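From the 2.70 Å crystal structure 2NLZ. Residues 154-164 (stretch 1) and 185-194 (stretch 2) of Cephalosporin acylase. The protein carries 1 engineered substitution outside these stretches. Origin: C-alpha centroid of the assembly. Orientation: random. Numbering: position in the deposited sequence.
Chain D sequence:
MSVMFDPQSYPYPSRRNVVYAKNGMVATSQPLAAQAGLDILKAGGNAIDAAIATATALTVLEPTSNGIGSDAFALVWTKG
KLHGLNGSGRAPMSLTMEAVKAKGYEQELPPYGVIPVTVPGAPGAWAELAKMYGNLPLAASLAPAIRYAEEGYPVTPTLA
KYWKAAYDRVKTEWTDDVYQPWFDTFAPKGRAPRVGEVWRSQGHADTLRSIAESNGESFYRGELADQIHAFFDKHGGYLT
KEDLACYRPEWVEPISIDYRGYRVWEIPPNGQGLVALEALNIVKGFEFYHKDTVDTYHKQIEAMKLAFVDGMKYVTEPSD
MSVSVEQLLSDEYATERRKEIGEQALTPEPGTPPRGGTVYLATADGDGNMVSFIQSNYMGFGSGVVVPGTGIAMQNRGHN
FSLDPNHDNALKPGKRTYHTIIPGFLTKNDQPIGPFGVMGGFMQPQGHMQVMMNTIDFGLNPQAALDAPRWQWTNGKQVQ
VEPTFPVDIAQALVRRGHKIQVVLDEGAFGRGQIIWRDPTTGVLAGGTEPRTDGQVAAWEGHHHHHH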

# COMPACT_ATOMS: atom_id res chain seq x y z
N PRO D 154 -5.89 -28.29 20.31
CA PRO D 154 -5.87 -26.87 20.71
C PRO D 154 -6.61 -25.99 19.72
O PRO D 154 -6.40 -26.09 18.52
CB PRO D 154 -4.38 -26.52 20.71
CG PRO D 154 -3.75 -27.49 19.81
CD PRO D 154 -4.56 -28.75 19.86
N VAL D 155 -7.47 -25.12 20.25
CA VAL D 155 -8.32 -24.26 19.43
C VAL D 155 -7.56 -23.02 18.91
O VAL D 155 -6.98 -22.26 19.68
CB VAL D 155 -9.59 -23.86 20.22
CG1 VAL D 155 -10.44 -22.87 19.45
CG2 VAL D 155 -10.39 -25.10 20.55
N THR D 156 -7.57 -22.84 17.60
CA THR D 156 -6.90 -21.69 16.99
C THR D 156 -7.76 -20.42 17.20
O THR D 156 -8.98 -20.53 17.35
CB THR D 156 -6.60 -21.94 15.48
OG1 THR D 156 -7.82 -21.84 14.73
CG2 THR D 156 -5.94 -23.31 15.25
N PRO D 157 -7.11 -19.23 17.24
CA PRO D 157 -7.79 -17.94 17.44
C PRO D 157 -9.00 -17.68 16.55
O PRO D 157 -10.01 -17.14 17.02
CB PRO D 157 -6.70 -16.92 17.10
CG PRO D 157 -5.44 -17.61 17.39
CD PRO D 157 -5.66 -19.06 17.10
N THR D 158 -8.90 -18.05 15.28
CA THR D 158 -9.96 -17.83 14.31
C THR D 158 -11.18 -18.69 14.64
O THR D 158 -12.31 -18.19 14.70
CB THR D 158 -9.49 -18.12 12.87
OG1 THR D 158 -8.21 -17.51 12.67
CG2 THR D 158 -10.49 -17.58 11.85
N LEU D 159 -10.94 -19.98 14.85
CA LEU D 159 -11.98 -20.90 15.27
C LEU D 159 -12.60 -20.44 16.59
O LEU D 159 -13.82 -20.48 16.76
CB LEU D 159 -11.43 -22.32 15.39
CG LEU D 159 -12.38 -23.44 15.80
CD1 LEU D 159 -13.37 -23.71 14.70
CD2 LEU D 159 -11.60 -24.69 16.12
N ALA D 160 -11.76 -19.94 17.50
CA ALA D 160 -12.21 -19.46 18.81
C ALA D 160 -13.18 -18.29 18.70
O ALA D 160 -14.10 -18.18 19.50
CB ALA D 160 -11.03 -19.06 19.67
N LYS D 161 -12.97 -17.44 17.70
CA LYS D 161 -13.84 -16.29 17.48
C LYS D 161 -15.26 -16.71 17.09
O LYS D 161 -16.23 -16.22 17.67
CB LYS D 161 -13.26 -15.39 16.38
CG LYS D 161 -14.06 -14.10 16.14
CD LYS D 161 -14.17 -13.74 14.64
CE LYS D 161 -12.89 -13.08 14.10
NZ LYS D 161 -13.03 -12.69 12.67
N TYR D 162 -15.37 -17.62 16.13
CA TYR D 162 -16.68 -18.03 15.63
C TYR D 162 -17.39 -18.96 16.59
O TYR D 162 -18.62 -18.99 16.62
CB TYR D 162 -16.56 -18.70 14.26
CG TYR D 162 -16.17 -17.76 13.15
CD1 TYR D 162 -14.86 -17.73 12.68
CD2 TYR D 162 -17.11 -16.91 12.56
CE1 TYR D 162 -14.49 -16.88 11.65
CE2 TYR D 162 -16.75 -16.05 11.53
CZ TYR D 162 -15.44 -16.04 11.08
OH TYR D 162 -15.06 -15.20 10.07
N TRP D 163 -16.62 -19.71 17.36
CA TRP D 163 -17.16 -20.56 18.40
C TRP D 163 -17.72 -19.69 19.53
O TRP D 163 -18.79 -19.98 20.07
CB TRP D 163 -16.07 -21.51 18.93
CG TRP D 163 -16.54 -22.81 19.53
CD1 TRP D 163 -17.63 -23.00 20.35
CD2 TRP D 163 -15.92 -24.08 19.39
NE1 TRP D 163 -17.71 -24.33 20.72
CE2 TRP D 163 -16.68 -25.01 20.14
CE3 TRP D 163 -14.79 -24.54 18.70
CZ2 TRP D 163 -16.34 -26.36 20.21
CZ3 TRP D 163 -14.46 -25.88 18.78
CH2 TRP D 163 -15.23 -26.77 19.52
N LYS D 164 -17.00 -18.63 19.89
CA LYS D 164 -17.47 -17.70 20.92
C LYS D 164 -18.68 -16.93 20.46
O LYS D 164 -19.60 -16.74 21.24
CB LYS D 164 -16.39 -16.72 21.34
CG LYS D 164 -15.59 -17.16 22.55
CD LYS D 164 -15.19 -15.96 23.39
CE LYS D 164 -16.41 -15.27 23.97
NZ LYS D 164 -16.14 -13.84 24.24
N THR D 185 -21.99 -30.56 24.51
CA THR D 185 -20.99 -30.99 23.55
C THR D 185 -19.98 -29.90 23.18
O THR D 185 -18.77 -30.14 23.19
CB THR D 185 -21.66 -31.48 22.25
OG1 THR D 185 -22.58 -32.52 22.57
CG2 THR D 185 -20.64 -31.99 21.24
N PHE D 186 -20.47 -28.71 22.84
CA PHE D 186 -19.61 -27.66 22.28
C PHE D 186 -19.22 -26.56 23.26
O PHE D 186 -18.34 -25.74 22.96
CB PHE D 186 -20.25 -27.06 21.03
CG PHE D 186 -20.47 -28.04 19.94
CD1 PHE D 186 -19.39 -28.69 19.36
CD2 PHE D 186 -21.74 -28.32 19.48
CE1 PHE D 186 -19.58 -29.60 18.34
CE2 PHE D 186 -21.95 -29.24 18.47
CZ PHE D 186 -20.86 -29.88 17.90
N ALA D 187 -19.89 -26.52 24.41
CA ALA D 187 -19.51 -25.60 25.48
C ALA D 187 -19.43 -26.32 26.83
O ALA D 187 -20.19 -25.99 27.74
CB ALA D 187 -20.49 -24.45 25.54
N PRO D 188 -18.51 -27.29 26.97
CA PRO D 188 -18.58 -28.16 28.14
C PRO D 188 -18.17 -27.49 29.44
O PRO D 188 -18.56 -27.94 30.51
CB PRO D 188 -17.61 -29.30 27.79
CG PRO D 188 -16.67 -28.72 26.84
CD PRO D 188 -17.37 -27.63 26.10
N LYS D 189 -17.39 -26.41 29.34
CA LYS D 189 -16.96 -25.67 30.51
C LYS D 189 -17.86 -24.47 30.81
O LYS D 189 -17.48 -23.58 31.57
CB LYS D 189 -15.52 -25.19 30.36
CG LYS D 189 -14.48 -26.09 31.03
CD LYS D 189 -13.67 -26.86 30.01
CE LYS D 189 -12.38 -27.37 30.62
NZ LYS D 189 -11.37 -27.65 29.57
N GLY D 190 -19.05 -24.45 30.22
CA GLY D 190 -19.99 -23.35 30.45
C GLY D 190 -19.62 -22.08 29.71
O GLY D 190 -20.09 -20.99 30.03
N ARG D 191 -18.74 -22.23 28.72
CA ARG D 191 -18.39 -21.17 27.78
C ARG D 191 -17.79 -21.81 26.53
O ARG D 191 -17.60 -23.03 26.48
CB ARG D 191 -17.45 -20.14 28.43
CG ARG D 191 -15.95 -20.37 28.28
CD ARG D 191 -15.37 -21.27 29.34
NE ARG D 191 -13.96 -21.51 29.10
CZ ARG D 191 -13.07 -21.84 30.03
NH1 ARG D 191 -11.81 -22.04 29.67
NH2 ARG D 191 -13.42 -21.97 31.31
N ALA D 192 -17.54 -21.01 25.50
CA ALA D 192 -16.85 -21.50 24.32
C ALA D 192 -15.34 -21.57 24.59
O ALA D 192 -14.81 -20.70 25.27
CB ALA D 192 -17.14 -20.60 23.13
N PRO D 193 -14.66 -22.60 24.05
CA PRO D 193 -13.21 -22.82 24.22
C PRO D 193 -12.36 -21.59 23.94
O PRO D 193 -12.62 -20.88 22.97
CB PRO D 193 -12.90 -23.88 23.17
CG PRO D 193 -14.16 -24.60 22.97
CD PRO D 193 -15.27 -23.64 23.21
N ARG D 194 -11.36 -21.35 24.78
CA ARG D 194 -10.46 -20.21 24.60
C ARG D 194 -9.35 -20.60 23.64
O ARG D 194 -9.22 -21.76 23.27
CB ARG D 194 -9.85 -19.76 25.94
CG ARG D 194 -10.85 -19.53 27.05
CD ARG D 194 -10.18 -19.00 28.32
NE ARG D 194 -11.10 -19.03 29.46
CZ ARG D 194 -12.06 -18.13 29.70
NH1 ARG D 194 -12.25 -17.10 28.88
NH2 ARG D 194 -12.84 -18.27 30.76

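The contact between these two stretches of cephalosporin acylase is a small, largely apolar packing of a loop against the start of a helix, organised around one tryptophan and fastened by a single hydrogen bond from its indole nitrogen to a backbone carbonyl. It illustrates a general principle: a large aromatic side chain can serve a loop both as a surface to lie on and as a polar anchor.

The first stretch enters its helix at Pro 157, with Thr 156 in the N-cap position. Backbone hydrogen bonds establish the helix at once, the first running from Ala 160 N to Thr 156 O at 2.8 Å, and later ones from Trp 163 N to Leu 159 O and from Lys 164 N to Ala 160 O, both 3.0 Å. The second stretch begins in the tail of a helix that starts earlier in the chain, reverses through a type I turn from Ala 187 to Gly 190, and then passes along the first helix as an irregular segment. The turn is closed by Gly 190 N bonding to Ala 187 O at 3.1 Å, and the positive phi of Gly 190 is a conformation that favours glycine. Beyond the turn the backbones come close, with CA atoms 5.1 Å apart for Lys 164 and Ala 192 and 6.1 Å apart for Ala 160 and Arg 194. No backbone-to-backbone hydrogen bond links the stretches, so side chains carry the association.

Trp 163 carries most of it. Its CA-to-CB bond points toward the loop, and its NE1 donates a hydrogen bond to Phe 186 O at 2.7 Å. The N-H...O angle of 133° is well short of linear, although the carbonyl oxygen lies near the indole plane at the ring edge, where the N-H points. In a buried setting, this bond gives the one polar atom of the indole a partner. The ring face is used differently. Pro 193 CD sits over the five-membered ring of Trp 163, 3.6 Å from its centroid and only 11° off the normal. This is a CH-pi contact: the carbon next to a proline nitrogen is somewhat electron-poor, and its hydrogens suit the electron-rich face of indole. The six-membered portion also reaches Phe 186, with Trp 163 CZ2 3.9 Å from Phe 186 CD1 at the edge of the phenyl ring.

Beside the indole the two backbones come closest at a small residue. Ala 192 directs its methyl toward the helix, placing CB 3.5 Å from Trp 163 O, 3.7 Å from Trp 163 CD1 and 3.8 Å from Lys 164 CG. The lysine thus contributes the aliphatic base of its side chain, while its end leads away. Ala 160 adds a looser contact, its CB 4.1 Å from Pro 193 O.

Ahead of the helix, Val 155 completes the apolar patch: its CG2 packs 3.8 Å from Pro 193 CB, and its CB lies 3.7 Å from Arg 194 O. The CA-to-CB bond of Arg 194 points away from the first stretch, and the contact with Val 155 is made by its carbonyl oxygen.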